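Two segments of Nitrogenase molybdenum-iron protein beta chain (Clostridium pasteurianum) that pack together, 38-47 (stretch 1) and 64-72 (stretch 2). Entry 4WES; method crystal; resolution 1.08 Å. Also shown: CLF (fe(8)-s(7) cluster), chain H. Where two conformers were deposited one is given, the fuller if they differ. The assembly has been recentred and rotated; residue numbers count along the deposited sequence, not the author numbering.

Stretch 1 38-47: CLPHSHGSQG
Stretch 2 64-72: AMASTSSFT

Stretches 38-47 and 64-72 run parallel, with Pro40 beside Ala66, His41 beside Ser67 (CA-CA 4.7 Å) and Ser42 beside Thr68 (4.5 Å, CA to CA). The backbone around His41 and Ser42 is extended (phi/psi -131/124 and -96/109), as is Thr68 (-145/153). The parallel ladder alternates: Ser67 N donates to Pro40 O (3.0 Å), Ser42 N to Ser67 O (2.8 Å), Ser69 N to Ser42 O (3.0 Å). Beyond it, Ser70 turns with positive phi (50/58), and Phe71 N reaches Gly44 O (3.0 Å).

His41 (chi1 t, chi2 78°) spends both ring nitrogens on serines at its edge: ND1 to Ser67 OG and NE2 to Ser69 OG, each 2.8 Å. His43 ND1 also bonds Ser69 OG (2.8 Å), so that hydroxyl links two imidazoles; His43 NE2 is satisfied elsewhere in the structure. Phe71 (chi1 m) turns its edge to the His43 face, planes at 79°, and its own face to Gly44 CA, 4.0 Å from the ring centroid.

Ser70 OG donates to Gln46 OE1 (2.9 Å), and Ser70 N to Thr68 OG1 (3.0 Å). Water 2 joins Ser42 OG, Thr68 OG1 and Ser45 O, each 2.7 Å from its oxygen; water 3 accepts from Gln46 N (2.9 Å) and donates to Phe71 O (2.8 Å). Met65 O, buried 3.3 Å from Pro40 CD, has no partner.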

ATOM      1  N   CYS B  38      13.996 -12.466  29.769  1.00 10.85           N
ATOM      2  CA  CYS B  38      15.012 -11.453  30.039  1.00 10.41           C
ATOM      3  C   CYS B  38      14.398 -10.084  30.259  1.00  9.92           C
ATOM      4  O   CYS B  38      13.569  -9.625  29.465  1.00 11.54           O
ATOM      5  CB  CYS B  38      15.957 -11.370  28.850  1.00 10.79           C
ATOM      6  SG  CYS B  38      17.243 -10.137  28.973  1.00 11.93           S
ATOM      7  N   LEU B  39      14.818  -9.411  31.334  1.00 10.22           N
ATOM      8  CA  LEU B  39      14.525  -8.005  31.477  1.00 10.41           C
ATOM      9  C   LEU B  39      15.784  -7.196  31.094  1.00 10.01           C
ATOM     10  O   LEU B  39      16.811  -7.288  31.770  1.00 11.08           O
ATOM     11  CB  LEU B  39      14.088  -7.639  32.905  1.00 10.56           C
ATOM     12  CG  LEU B  39      13.576  -6.225  33.092  1.00 10.94           C
ATOM     13  CD1 LEU B  39      12.346  -5.969  32.252  1.00 12.50           C
ATOM     14  CD2 LEU B  39      13.340  -5.937  34.554  1.00 13.22           C
ATOM     15  N   PRO B  40      15.710  -6.394  30.035  1.00  9.96           N
ATOM     16  CA  PRO B  40      16.800  -5.459  29.746  1.00  9.53           C
ATOM     17  C   PRO B  40      16.924  -4.430  30.866  1.00  9.49           C
ATOM     18  O   PRO B  40      15.901  -4.000  31.429  1.00  9.99           O
ATOM     19  CB  PRO B  40      16.364  -4.765  28.447  1.00  9.98           C
ATOM     20  CG  PRO B  40      15.280  -5.646  27.879  1.00 11.00           C
ATOM     21  CD  PRO B  40      14.597  -6.247  29.075  1.00 10.10           C
ATOM     22  N   HIS B  41      18.165  -4.019  31.162  1.00  9.69           N
ATOM     23  CA  HIS B  41      18.433  -3.024  32.185  1.00  9.68           C
ATOM     24  C   HIS B  41      19.352  -1.961  31.663  1.00  9.91           C
ATOM     25  O   HIS B  41      20.442  -2.250  31.164  1.00 10.76           O
ATOM     26  CB  HIS B  41      19.080  -3.656  33.418  1.00 10.34           C
ATOM     27  CG  HIS B  41      19.282  -2.687  34.524  1.00 10.26           C
ATOM     28  ND1 HIS B  41      18.260  -2.279  35.346  1.00 10.49           N
ATOM     29  CD2 HIS B  41      20.373  -1.949  34.862  1.00 10.64           C
ATOM     30  CE1 HIS B  41      18.727  -1.364  36.169  1.00 11.71           C
ATOM     31  NE2 HIS B  41      20.002  -1.150  35.906  1.00 11.20           N
ATOM     32  N   SER B  42      18.886  -0.709  31.749  1.00  9.46           N
ATOM     33  CA  SER B  42      19.641   0.450  31.293  1.00  9.37           C
ATOM     34  C   SER B  42      20.380   1.083  32.456  1.00  9.54           C
ATOM     35  O   SER B  42      19.782   1.663  33.364  1.00 10.08           O
ATOM     36  CB  SER B  42      18.656   1.437  30.701  1.00  9.56           C
ATOM     37  OG  SER B  42      19.318   2.613  30.245  1.00  9.94           O
ATOM     38  N   HIS B  43      21.708   0.941  32.460  1.00  9.89           N
ATOM     39  CA  HIS B  43      22.501   1.456  33.555  1.00 10.36           C
ATOM     40  C   HIS B  43      22.937   2.908  33.251  1.00  9.73           C
ATOM     41  O   HIS B  43      23.956   3.163  32.612  1.00 10.93           O
ATOM     42  CB  HIS B  43      23.716   0.536  33.789  1.00 10.88           C
ATOM     43  CG  HIS B  43      24.570   0.955  34.929  1.00 10.69           C
ATOM     44  ND1 HIS B  43      24.126   0.949  36.233  1.00 11.44           N
ATOM     45  CD2 HIS B  43      25.859   1.354  34.961  1.00 11.93           C
ATOM     46  CE1 HIS B  43      25.113   1.338  37.015  1.00 11.80           C
ATOM     47  NE2 HIS B  43      26.180   1.580  36.271  1.00 12.18           N
ATOM     48  N   GLY B  44      22.122   3.842  33.680  1.00  9.80           N
ATOM     49  CA  GLY B  44      22.329   5.251  33.433  1.00 10.77           C
ATOM     50  C   GLY B  44      21.219   6.061  34.072  1.00  9.62           C
ATOM     51  O   GLY B  44      20.483   5.584  34.913  1.00  9.86           O
ATOM     52  N   SER B  45      21.098   7.316  33.632  1.00 10.36           N
ATOM     53  CA  SER B  45      19.956   8.120  33.998  1.00 10.12           C
ATOM     54  C   SER B  45      18.727   7.602  33.256  1.00  8.73           C
ATOM     55  O   SER B  45      18.822   7.102  32.126  1.00  9.65           O
ATOM     56  CB  SER B  45      20.241   9.605  33.669  1.00 10.98           C
ATOM     57  OG  SER B  45      19.071  10.385  33.778  1.00 13.79           O
ATOM     58  N   GLN B  46      17.578   7.658  33.923  1.00  9.86           N
ATOM     59  CA  GLN B  46      16.350   7.024  33.446  1.00  9.37           C
ATOM     60  C   GLN B  46      15.770   7.619  32.196  1.00  9.04           C
ATOM     61  O   GLN B  46      14.940   6.976  31.546  1.00  9.42           O
ATOM     62  CB  GLN B  46      15.283   7.020  34.556  1.00  9.50           C
ATOM     63  CG  GLN B  46      14.744   8.423  34.859  1.00  9.51           C
ATOM     64  CD  GLN B  46      14.333   8.647  36.273  1.00 10.04           C
ATOM     65  OE1 GLN B  46      14.200   7.700  37.079  1.00 11.06           O
ATOM     66  NE2 GLN B  46      14.054   9.902  36.595  1.00 11.75           N
ATOM     67  N   GLY B  47      16.198   8.832  31.804  1.00  8.80           N
ATOM     68  CA  GLY B  47      15.689   9.375  30.551  1.00  9.07           C
ATOM     69  C   GLY B  47      15.977   8.499  29.364  1.00  7.97           C
ATOM     70  O   GLY B  47      15.152   8.350  28.472  1.00  9.06           O
ATOM     71  N   ALA B  64       7.263  -2.737  25.661  1.00  8.40           N
ATOM     72  CA  ALA B  64       8.723  -2.951  25.601  1.00  8.71           C
ATOM     73  C   ALA B  64       9.271  -2.647  26.973  1.00  8.41           C
ATOM     74  O   ALA B  64       9.444  -1.469  27.333  1.00  9.89           O
ATOM     75  CB  ALA B  64       9.379  -2.089  24.528  1.00  9.14           C
ATOM     76  N   MET B  65       9.517  -3.691  27.760  1.00  9.08           N
ATOM     77  CA  MET B  65       9.892  -3.565  29.161  0.52  9.59           C
ATOM     78  C   MET B  65      11.388  -3.395  29.326  1.00  9.54           C
ATOM     79  O   MET B  65      12.163  -4.088  28.644  1.00 10.70           O
ATOM     80  CB  MET B  65       9.485  -4.844  29.889  0.52  9.70           C
ATOM     81  CG  MET B  65       8.020  -4.853  30.274  0.52 11.86           C
ATOM     82  SD  MET B  65       7.743  -3.603  31.537  0.52 12.73           S
ATOM     83  CE  MET B  65       6.086  -3.107  31.173  0.52 12.30           C
ATOM     84  N   ALA B  66      11.790  -2.522  30.246  1.00  9.27           N
ATOM     85  CA  ALA B  66      13.188  -2.425  30.687  1.00  8.79           C
ATOM     86  C   ALA B  66      13.201  -1.683  32.017  1.00  9.38           C
ATOM     87  O   ALA B  66      12.370  -0.805  32.260  1.00  9.72           O
ATOM     88  CB  ALA B  66      14.086  -1.704  29.692  1.00  9.68           C
ATOM     89  N   SER B  67      14.176  -2.040  32.855  1.00  9.55           N
ATOM     90  CA  SER B  67      14.462  -1.349  34.100  1.00  8.98           C
ATOM     91  C   SER B  67      15.649  -0.394  33.896  1.00  8.84           C
ATOM     92  O   SER B  67      16.347  -0.437  32.881  1.00  9.53           O
ATOM     93  CB  SER B  67      14.783  -2.367  35.182  1.00  9.47           C
ATOM     94  OG  SER B  67      15.753  -3.286  34.757  1.00 10.95           O
ATOM     95  N   THR B  68      15.872   0.459  34.899  1.00  9.08           N
ATOM     96  CA  THR B  68      16.971   1.414  34.844  1.00  9.40           C
ATOM     97  C   THR B  68      17.570   1.627  36.242  1.00  9.04           C
ATOM     98  O   THR B  68      16.915   1.433  37.270  1.00  9.98           O
ATOM     99  CB  THR B  68      16.526   2.797  34.241  1.00  9.90           C
ATOM    100  OG1 THR B  68      17.567   3.769  34.426  1.00 10.01           O
ATOM    101  CG2 THR B  68      15.261   3.331  34.873  1.00 10.70           C
ATOM    102  N   SER B  69      18.853   1.980  36.228  1.00  9.53           N
ATOM    103  CA  SER B  69      19.543   2.344  37.447  1.00  9.47           C
ATOM    104  C   SER B  69      19.126   3.695  38.010  1.00 10.33           C
ATOM    105  O   SER B  69      19.457   4.014  39.160  1.00 10.59           O
ATOM    106  CB  SER B  69      21.046   2.296  37.230  1.00 10.67           C
ATOM    107  OG  SER B  69      21.494   0.971  37.032  1.00 11.10           O
ATOM    108  N   SER B  70      18.453   4.522  37.201  1.00  9.22           N
ATOM    109  CA  SER B  70      17.990   5.828  37.656  1.00  9.37           C
ATOM    110  C   SER B  70      19.091   6.654  38.353  1.00 10.76           C
ATOM    111  O   SER B  70      18.971   7.070  39.507  1.00 10.70           O
ATOM    112  CB  SER B  70      16.743   5.743  38.536  1.00 10.35           C
ATOM    113  OG  SER B  70      15.609   5.322  37.776  1.00 10.52           O
ATOM    114  N   PHE B  71      20.189   6.907  37.629  1.00  9.35           N
ATOM    115  CA  PHE B  71      21.256   7.750  38.178  1.00 10.88           C
ATOM    116  C   PHE B  71      20.713   9.101  38.629  1.00 10.77           C
ATOM    117  O   PHE B  71      19.877   9.727  37.956  1.00 10.72           O
ATOM    118  CB  PHE B  71      22.352   8.024  37.150  1.00 10.58           C
ATOM    119  CG  PHE B  71      23.390   6.921  36.971  1.00 11.22           C
ATOM    120  CD1 PHE B  71      23.085   5.575  36.996  1.00 13.79           C
ATOM    121  CD2 PHE B  71      24.679   7.257  36.739  1.00 15.65           C
ATOM    122  CE1 PHE B  71      24.035   4.621  36.777  1.00 15.05           C
ATOM    123  CE2 PHE B  71      25.640   6.302  36.507  1.00 19.23           C
ATOM    124  CZ  PHE B  71      25.302   4.982  36.505  1.00 15.05           C
ATOM    125  N   THR B  72      21.296   9.601  39.718  1.00 11.54           N
ATOM    126  CA  THR B  72      21.119  10.947  40.213  1.00 12.44           C
ATOM    127  C   THR B  72      22.463  11.658  40.139  1.00 12.00           C
ATOM    128  O   THR B  72      23.468  11.068  39.764  1.00 12.30           O
ATOM    129  CB  THR B  72      20.682  10.924  41.686  1.00 13.27           C
ATOM    130  OG1 THR B  72      21.737  10.294  42.426  1.00 16.06           O
ATOM    131  CG2 THR B  72      19.359  10.166  41.868  1.00 15.31           C
TER
HETATM  132 FE1  CLF H 604      21.014  11.632  29.582  1.00  8.84          FE
HETATM  133 FE2  CLF H 604      19.466   9.992  28.510  1.00  9.41          FE
HETATM  134 FE3  CLF H 604      18.361  12.410  29.263  1.00  8.59          FE
HETATM  135 FE4  CLF H 604      20.093  12.179  27.190  1.00  8.55          FE
HETATM  136  S1  CLF H 604      21.723  10.487  27.614  1.00  9.07           S
HETATM  137  S2A CLF H 604      19.149  10.731  30.658  1.00  9.11           S
HETATM  138  S4A CLF H 604      17.995  11.297  27.303  1.00  9.16           S
HETATM  139  S3A CLF H 604      20.252  13.729  28.901  1.00  8.69           S
HETATM  140 FE5  CLF H 604      20.978  10.649  24.228  0.66 11.95          FE
HETATM  141 FE6  CLF H 604      23.850   8.756  25.346  0.66 10.01          FE
HETATM  142 FE7  CLF H 604      21.564   7.979  24.028  1.00  8.51          FE
HETATM  143 FE8  CLF H 604      20.986   8.479  26.608  1.00  9.34          FE
HETATM  144  S2B CLF H 604      22.895   9.789  23.535  1.00  9.43           S
HETATM  145  S3B CLF H 604      22.505   6.951  25.879  1.00  9.35           S
HETATM  146  S4B CLF H 604      19.599   8.911  24.803  1.00  8.70           S
HETATM  147  O   HOH W   1      16.554  -5.990  34.409  1.00 25.58           O
HETATM  148  O   HOH W   2      18.466   4.474  31.959  1.00 15.17           O
HETATM  149  O   HOH W   3      17.583   8.863  36.514  1.00 10.62           O